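Local structure of phage terminase large subunit (Thermus phage P7426, 7KS4) at residues 49-61 with 80-93. The protein probably drives viral DNA into empty capsids as an ATP-powered motor and cuts the viral genome to start and end packaging, this chain being its N-terminal ATPase domain. Residues are numbered along the deposited sequence; the frame is centred on the assembly and turned at random.
Sequences SEAASVEAVFELF and IIFGRVVEKVERLA
Lys88 reaches from helix 80-92 across Ser53 to the carboxylate of Glu50. Lys88 CB lies 3.6 Å from Val57 CG2, its CD runs between that methyl and the Ser53 hydroxyl, and its CE passes Ser53 OG at 3.5 Å. A bend at the last torsion (chi4 50°) then turns Lys88 NZ onto Glu50 OE2, 2.8 Å away and well above the carboxylate plane. The other oxygen, Glu50 OE1, takes Arg84 NH1 at 3.0 Å in a bent bond, with the carboxylate and guanidinium planes 57° apart. Glu50 is thus held by both its oxygens between two cations, an arrangement that would favour its ionised form. Arg84 arrives on an extended chain, and Ser49 CB packs over one face of its guanidinium. Ser53 OG turns back to its own helix and donates to Glu50 O at 2.7 Å, sharing that carbonyl with Val54 N.

Further along, the contact becomes apolar. Val85 is a knob among Ser53, Ala56, Val57 and Leu60, and Val57 answers among Val85, Lys88, Val89 and Leu92. At the far end the Phe61 ring points its edge at Val89 O, with Phe61 CZ 3.6 Å from it, while Leu92 CD2 lies beside CD2 of the ring.

The helices cross at -49°, and Ala52 and Ala56 also touch strand 150-153, the first part of the predicted Walker B motif. Residues 49-61 lie on the helix that begins within the P-loop, as in ASCE ATPases: Ser49 lies at the magnesium ion, and Glu50 and Arg84 belong to the ADP pocket, so the salt-bridge network ties helix 80-92 to the nucleotide site.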
ATOM      1  N   SER A  49       2.667   6.152   1.039  1.00 46.55           N
ATOM      2  CA  SER A  49       3.748   5.447   0.346  1.00 49.88           C
ATOM      3  C   SER A  49       4.669   4.748   1.331  1.00 46.89           C
ATOM      4  O   SER A  49       5.080   3.601   1.113  1.00 44.52           O
ATOM      5  CB  SER A  49       4.571   6.418  -0.503  1.00 56.09           C
ATOM      6  OG  SER A  49       3.942   6.748  -1.724  1.00 59.63           O
ATOM      7  N   GLU A  50       5.047   5.450   2.401  1.00 44.20           N
ATOM      8  CA  GLU A  50       5.986   4.887   3.360  1.00 41.48           C
ATOM      9  C   GLU A  50       5.394   3.663   4.041  1.00 36.90           C
ATOM     10  O   GLU A  50       6.058   2.625   4.170  1.00 34.79           O
ATOM     11  CB  GLU A  50       6.376   5.940   4.400  1.00 45.03           C
ATOM     12  CG  GLU A  50       7.643   5.598   5.158  1.00 47.54           C
ATOM     13  CD  GLU A  50       8.880   5.704   4.289  1.00 51.54           C
ATOM     14  OE1 GLU A  50       8.764   6.199   3.147  1.00 53.38           O
ATOM     15  OE2 GLU A  50       9.964   5.291   4.747  1.00 52.41           O
ATOM     16  N   ALA A  51       4.146   3.775   4.500  1.00 37.69           N
ATOM     17  CA  ALA A  51       3.505   2.667   5.199  1.00 36.94           C
ATOM     18  C   ALA A  51       3.374   1.452   4.294  1.00 35.47           C
ATOM     19  O   ALA A  51       3.613   0.316   4.724  1.00 35.31           O
ATOM     20  CB  ALA A  51       2.135   3.102   5.714  1.00 37.96           C
ATOM     21  N   ALA A  52       2.993   1.667   3.035  1.00 33.82           N
ATOM     22  CA  ALA A  52       2.893   0.545   2.113  1.00 32.66           C
ATOM     23  C   ALA A  52       4.253  -0.110   1.900  1.00 31.12           C
ATOM     24  O   ALA A  52       4.351  -1.337   1.826  1.00 29.76           O
ATOM     25  CB  ALA A  52       2.306   1.009   0.782  1.00 34.49           C
ATOM     26  N   SER A  53       5.312   0.693   1.781  1.00 30.17           N
ATOM     27  CA  SER A  53       6.636   0.122   1.556  1.00 32.36           C
ATOM     28  C   SER A  53       7.065  -0.729   2.743  1.00 30.55           C
ATOM     29  O   SER A  53       7.639  -1.811   2.567  1.00 30.44           O
ATOM     30  CB  SER A  53       7.654   1.231   1.275  1.00 36.78           C
ATOM     31  OG  SER A  53       8.043   1.911   2.462  1.00 38.12           O
ATOM     32  N   VAL A  54       6.764  -0.274   3.963  1.00 30.63           N
ATOM     33  CA  VAL A  54       7.108  -1.053   5.151  1.00 29.83           C
ATOM     34  C   VAL A  54       6.389  -2.392   5.141  1.00 28.65           C
ATOM     35  O   VAL A  54       6.966  -3.421   5.515  1.00 26.79           O
ATOM     36  CB  VAL A  54       6.785  -0.252   6.424  1.00 31.93           C
ATOM     37  CG1 VAL A  54       6.961  -1.119   7.677  1.00 31.53           C
ATOM     38  CG2 VAL A  54       7.691   0.975   6.497  1.00 32.65           C
ATOM     39  N   GLU A  55       5.112  -2.398   4.746  1.00 28.26           N
ATOM     40  CA  GLU A  55       4.363  -3.652   4.674  1.00 28.44           C
ATOM     41  C   GLU A  55       5.027  -4.634   3.720  1.00 28.22           C
ATOM     42  O   GLU A  55       5.168  -5.824   4.032  1.00 27.83           O
ATOM     43  CB  GLU A  55       2.920  -3.379   4.238  1.00 29.69           C
ATOM     44  CG  GLU A  55       2.086  -2.625   5.271  1.00 31.67           C
ATOM     45  CD  GLU A  55       1.513  -3.531   6.343  1.00 32.13           C
ATOM     46  OE1 GLU A  55       1.317  -4.734   6.073  1.00 31.45           O
ATOM     47  OE2 GLU A  55       1.266  -3.041   7.467  1.00 33.93           O
ATOM     48  N   ALA A  56       5.443  -4.154   2.549  1.00 28.19           N
ATOM     49  CA  ALA A  56       6.099  -5.018   1.570  1.00 27.99           C
ATOM     50  C   ALA A  56       7.421  -5.560   2.099  1.00 28.17           C
ATOM     51  O   ALA A  56       7.712  -6.753   1.958  1.00 27.59           O
ATOM     52  CB  ALA A  56       6.311  -4.251   0.269  1.00 29.74           C
ATOM     53  N   VAL A  57       8.240  -4.698   2.707  1.00 28.86           N
ATOM     54  CA  VAL A  57       9.520  -5.150   3.250  1.00 28.63           C
ATOM     55  C   VAL A  57       9.301  -6.281   4.243  1.00 28.36           C
ATOM     56  O   VAL A  57       9.987  -7.310   4.207  1.00 28.37           O
ATOM     57  CB  VAL A  57      10.282  -3.984   3.909  1.00 29.87           C
ATOM     58  CG1 VAL A  57      11.570  -4.505   4.543  1.00 30.45           C
ATOM     59  CG2 VAL A  57      10.604  -2.897   2.903  1.00 31.42           C
ATOM     60  N   PHE A  58       8.350  -6.098   5.161  1.00 28.66           N
ATOM     61  CA  PHE A  58       8.090  -7.115   6.170  1.00 28.62           C
ATOM     62  C   PHE A  58       7.736  -8.453   5.528  1.00 29.20           C
ATOM     63  O   PHE A  58       8.292  -9.498   5.890  1.00 30.33           O
ATOM     64  CB  PHE A  58       6.976  -6.643   7.100  1.00 28.99           C
ATOM     65  CG  PHE A  58       6.660  -7.618   8.190  1.00 30.72           C
ATOM     66  CD1 PHE A  58       7.534  -7.794   9.249  1.00 31.70           C
ATOM     67  CD2 PHE A  58       5.498  -8.368   8.149  1.00 31.78           C
ATOM     68  CE1 PHE A  58       7.255  -8.698  10.251  1.00 33.14           C
ATOM     69  CE2 PHE A  58       5.212  -9.270   9.148  1.00 33.91           C
ATOM     70  CZ  PHE A  58       6.093  -9.431  10.204  1.00 34.69           C
ATOM     71  N   GLU A  59       6.817  -8.444   4.563  1.00 29.56           N
ATOM     72  CA  GLU A  59       6.418  -9.691   3.918  1.00 31.19           C
ATOM     73  C   GLU A  59       7.612 -10.408   3.301  1.00 31.21           C
ATOM     74  O   GLU A  59       7.749 -11.630   3.442  1.00 33.07           O
ATOM     75  CB  GLU A  59       5.360  -9.421   2.848  1.00 34.38           C
ATOM     76  CG  GLU A  59       4.006  -9.028   3.398  1.00 36.66           C
ATOM     77  CD  GLU A  59       3.258 -10.186   4.035  1.00 38.92           C
ATOM     78  OE1 GLU A  59       3.442 -11.337   3.599  1.00 41.01           O
ATOM     79  OE2 GLU A  59       2.484  -9.933   4.977  1.00 42.44           O
ATOM     80  N   LEU A  60       8.490  -9.669   2.616  1.00 28.67           N
ATOM     81  CA  LEU A  60       9.567 -10.317   1.870  1.00 29.36           C
ATOM     82  C   LEU A  60      10.534 -11.042   2.796  1.00 29.21           C
ATOM     83  O   LEU A  60      11.074 -12.088   2.420  1.00 30.21           O
ATOM     84  CB  LEU A  60      10.310  -9.288   1.013  1.00 30.39           C
ATOM     85  CG  LEU A  60       9.448  -8.614  -0.066  1.00 33.21           C
ATOM     86  CD1 LEU A  60      10.223  -7.494  -0.748  1.00 34.52           C
ATOM     87  CD2 LEU A  60       8.946  -9.624  -1.098  1.00 34.54           C
ATOM     88  N   PHE A  61      10.754 -10.519   4.005  1.00 30.21           N
ATOM     89  CA  PHE A  61      11.675 -11.130   4.962  1.00 30.12           C
ATOM     90  C   PHE A  61      10.981 -12.067   5.938  1.00 30.33           C
ATOM     91  O   PHE A  61      11.554 -13.099   6.310  1.00 30.46           O
ATOM     92  CB  PHE A  61      12.406 -10.047   5.757  1.00 30.62           C
ATOM     93  CG  PHE A  61      13.471  -9.357   4.980  1.00 30.93           C
ATOM     94  CD1 PHE A  61      14.709  -9.952   4.814  1.00 31.49           C
ATOM     95  CD2 PHE A  61      13.243  -8.121   4.406  1.00 32.40           C
ATOM     96  CE1 PHE A  61      15.708  -9.324   4.090  1.00 33.07           C
ATOM     97  CE2 PHE A  61      14.240  -7.487   3.680  1.00 34.04           C
ATOM     98  CZ  PHE A  61      15.472  -8.097   3.520  1.00 34.26           C
ATOM     99  N   ILE A  80       7.560   4.792  -7.221  1.00 47.92           N
ATOM    100  CA  ILE A  80       7.734   5.472  -5.942  1.00 46.65           C
ATOM    101  C   ILE A  80       7.806   4.450  -4.816  1.00 43.15           C
ATOM    102  O   ILE A  80       8.816   4.347  -4.111  1.00 42.32           O
ATOM    103  CB  ILE A  80       6.606   6.491  -5.710  1.00 45.20           C
ATOM    104  CG1 ILE A  80       6.653   7.570  -6.793  1.00 49.55           C
ATOM    105  CG2 ILE A  80       6.738   7.130  -4.324  1.00 44.21           C
ATOM    106  CD1 ILE A  80       5.480   8.516  -6.767  1.00 51.38           C
ATOM    107  N   ILE A  81       6.738   3.674  -4.633  1.00 36.99           N
ATOM    108  CA  ILE A  81       6.752   2.667  -3.579  1.00 37.21           C
ATOM    109  C   ILE A  81       7.802   1.604  -3.878  1.00 36.90           C
ATOM    110  O   ILE A  81       8.544   1.182  -2.984  1.00 35.23           O
ATOM    111  CB  ILE A  81       5.350   2.060  -3.398  1.00 35.63           C
ATOM    112  CG1 ILE A  81       4.415   3.107  -2.787  1.00 37.83           C
ATOM    113  CG2 ILE A  81       5.400   0.809  -2.514  1.00 35.70           C
ATOM    114  CD1 ILE A  81       2.956   2.677  -2.721  1.00 36.36           C
ATOM    115  N   PHE A  82       7.895   1.162  -5.135  1.00 37.10           N
ATOM    116  CA  PHE A  82       8.883   0.146  -5.480  1.00 37.74           C
ATOM    117  C   PHE A  82      10.286   0.590  -5.087  1.00 38.68           C
ATOM    118  O   PHE A  82      11.044  -0.178  -4.486  1.00 38.63           O
ATOM    119  CB  PHE A  82       8.835  -0.180  -6.971  1.00 38.01           C
ATOM    120  CG  PHE A  82       9.778  -1.283  -7.365  1.00 38.07           C
ATOM    121  CD1 PHE A  82      11.039  -0.992  -7.865  1.00 40.06           C
ATOM    122  CD2 PHE A  82       9.419  -2.608  -7.197  1.00 36.06           C
ATOM    123  CE1 PHE A  82      11.917  -2.006  -8.212  1.00 39.23           C
ATOM    124  CE2 PHE A  82      10.290  -3.626  -7.544  1.00 36.18           C
ATOM    125  CZ  PHE A  82      11.541  -3.324  -8.050  1.00 37.56           C
ATOM    126  N   GLY A  83      10.648   1.829  -5.419  1.00 40.48           N
ATOM    127  CA  GLY A  83      11.985   2.309  -5.105  1.00 42.06           C
ATOM    128  C   GLY A  83      12.247   2.377  -3.613  1.00 42.03           C
ATOM    129  O   GLY A  83      13.363   2.128  -3.152  1.00 41.88           O
ATOM    130  N   ARG A  84      11.223   2.723  -2.836  1.00 42.83           N
ATOM    131  CA  ARG A  84      11.390   2.766  -1.391  1.00 43.99           C
ATOM    132  C   ARG A  84      11.533   1.367  -0.810  1.00 40.81           C
ATOM    133  O   ARG A  84      12.306   1.157   0.132  1.00 40.14           O
ATOM    134  CB  ARG A  84      10.217   3.492  -0.755  1.00 46.43           C
ATOM    135  CG  ARG A  84      10.145   4.926  -1.182  1.00 51.02           C
ATOM    136  CD  ARG A  84       9.004   5.622  -0.523  1.00 54.77           C
ATOM    137  NE  ARG A  84       8.809   6.954  -1.081  1.00 60.46           N
ATOM    138  CZ  ARG A  84       8.238   7.955  -0.429  1.00 65.68           C
ATOM    139  NH1 ARG A  84       7.819   7.766   0.812  1.00 66.20           N
ATOM    140  NH2 ARG A  84       8.099   9.136  -1.013  1.00 69.90           N
ATOM    141  N   VAL A  85      10.800   0.396  -1.354  1.00 35.68           N
ATOM    142  CA  VAL A  85      10.975  -0.984  -0.912  1.00 34.29           C
ATOM    143  C   VAL A  85      12.397  -1.445  -1.202  1.00 34.17           C
ATOM    144  O   VAL A  85      13.037  -2.092  -0.368  1.00 32.52           O
ATOM    145  CB  VAL A  85       9.930  -1.897  -1.578  1.00 32.78           C
ATOM    146  CG1 VAL A  85      10.172  -3.350  -1.211  1.00 31.43           C
ATOM    147  CG2 VAL A  85       8.511  -1.484  -1.153  1.00 32.84           C
ATOM    148  N   VAL A  86      12.915  -1.109  -2.387  1.00 37.17           N
ATOM    149  CA  VAL A  86      14.278  -1.490  -2.751  1.00 39.32           C
ATOM    150  C   VAL A  86      15.271  -0.993  -1.706  1.00 40.08           C
ATOM    151  O   VAL A  86      16.043  -1.778  -1.143  1.00 38.51           O
ATOM    152  CB  VAL A  86      14.634  -0.963  -4.153  1.00 42.42           C
ATOM    153  CG1 VAL A  86      16.118  -1.184  -4.450  1.00 44.33           C
ATOM    154  CG2 VAL A  86      13.783  -1.655  -5.208  1.00 41.78           C
ATOM    155  N   GLU A  87      15.285   0.320  -1.449  1.00 42.56           N
ATOM    156  CA  GLU A  87      16.242   0.866  -0.484  1.00 44.20           C
ATOM    157  C   GLU A  87      16.159   0.120   0.840  1.00 42.72           C
ATOM    158  O   GLU A  87      17.181  -0.293   1.405  1.00 40.08           O
ATOM    159  CB  GLU A  87      15.998   2.363  -0.254  1.00 47.96           C
ATOM    160  CG  GLU A  87      17.074   3.051   0.610  1.00 52.30           C
ATOM    161  CD  GLU A  87      16.892   2.830   2.112  1.00 52.72           C
ATOM    162  OE1 GLU A  87      15.732   2.707   2.562  1.00 52.53           O
ATOM    163  OE2 GLU A  87      17.911   2.781   2.841  1.00 52.97           O
ATOM    164  N   LYS A  88      14.938  -0.059   1.351  1.00 39.39           N
ATOM    165  CA  LYS A  88      14.761  -0.680   2.659  1.00 39.19           C
ATOM    166  C   LYS A  88      15.198  -2.138   2.642  1.00 36.46           C
ATOM    167  O   LYS A  88      15.835  -2.609   3.591  1.00 36.61           O
ATOM    168  CB  LYS A  88      13.300  -0.569   3.098  1.00 38.70           C
ATOM    169  CG  LYS A  88      12.835   0.861   3.298  1.00 41.29           C
ATOM    170  CD  LYS A  88      11.359   0.931   3.674  1.00 40.93           C
ATOM    171  CE  LYS A  88      11.015   2.278   4.285  1.00 45.41           C
ATOM    172  NZ  LYS A  88      11.495   3.403   3.454  1.00 48.17           N
ATOM    173  N   VAL A  89      14.850  -2.868   1.582  1.00 33.59           N
ATOM    174  CA  VAL A  89      15.196  -4.284   1.496  1.00 32.91           C
ATOM    175  C   VAL A  89      16.704  -4.457   1.367  1.00 33.25           C
ATOM    176  O   VAL A  89      17.302  -5.329   2.006  1.00 31.29           O
ATOM    177  CB  VAL A  89      14.445  -4.934   0.317  1.00 32.70           C
ATOM    178  CG1 VAL A  89      15.087  -6.258  -0.095  1.00 32.81           C
ATOM    179  CG2 VAL A  89      12.978  -5.153   0.670  1.00 31.30           C
ATOM    180  N   GLU A  90      17.346  -3.644   0.530  1.00 37.49           N
ATOM    181  CA  GLU A  90      18.788  -3.786   0.358  1.00 39.66           C
ATOM    182  C   GLU A  90      19.541  -3.431   1.632  1.00 39.44           C
ATOM    183  O   GLU A  90      20.581  -4.035   1.923  1.00 38.82           O
ATOM    184  CB  GLU A  90      19.255  -2.937  -0.829  1.00 44.01           C
ATOM    185  CG  GLU A  90      18.943  -3.613  -2.161  1.00 45.91           C
ATOM    186  CD  GLU A  90      19.331  -2.792  -3.367  1.00 51.12           C
ATOM    187  OE1 GLU A  90      19.762  -1.630  -3.207  1.00 54.02           O
ATOM    188  OE2 GLU A  90      19.201  -3.320  -4.490  1.00 51.68           O
ATOM    189  N   ARG A  91      19.028  -2.475   2.411  1.00 39.16           N
ATOM    190  CA  ARG A  91      19.652  -2.139   3.685  1.00 39.39           C
ATOM    191  C   ARG A  91      19.376  -3.208   4.735  1.00 38.29           C
ATOM    192  O   ARG A  91      20.294  -3.674   5.425  1.00 37.91           O
ATOM    193  CB  ARG A  91      19.147  -0.777   4.160  1.00 40.39           C
ATOM    194  CG  ARG A  91      19.519  -0.448   5.596  1.00 41.38           C
ATOM    195  CD  ARG A  91      19.335   1.034   5.883  1.00 43.47           C
ATOM    196  NE  ARG A  91      17.978   1.487   5.575  1.00 44.07           N
ATOM    197  CZ  ARG A  91      16.946   1.399   6.408  1.00 43.39           C
ATOM    198  NH1 ARG A  91      15.754   1.842   6.033  1.00 43.32           N
ATOM    199  NH2 ARG A  91      17.098   0.871   7.616  1.00 43.78           N
ATOM    200  N   LEU A  92      18.107  -3.603   4.879  1.00 36.81           N
ATOM    201  CA  LEU A  92      17.735  -4.544   5.929  1.00 37.69           C
ATOM    202  C   LEU A  92      18.409  -5.895   5.749  1.00 35.48           C
ATOM    203  O   LEU A  92      18.673  -6.594   6.738  1.00 35.69           O
ATOM    204  CB  LEU A  92      16.217  -4.724   5.954  1.00 37.80           C
ATOM    205  CG  LEU A  92      15.639  -5.005   7.335  1.00 39.78           C
ATOM    206  CD1 LEU A  92      15.731  -3.749   8.197  1.00 42.62           C
ATOM    207  CD2 LEU A  92      14.197  -5.492   7.212  1.00 38.50           C
ATOM    208  N   ALA A  93      18.675  -6.295   4.506  1.00 34.92           N
ATOM    209  CA  ALA A  93      19.301  -7.586   4.267  1.00 35.31           C
ATOM    210  C   ALA A  93      20.625  -7.721   5.000  1.00 36.45           C
ATOM    211  O   ALA A  93      21.044  -8.849   5.290  1.00 37.47           O
ATOM    212  CB  ALA A  93      19.508  -7.806   2.764  1.00 37.58           C
TER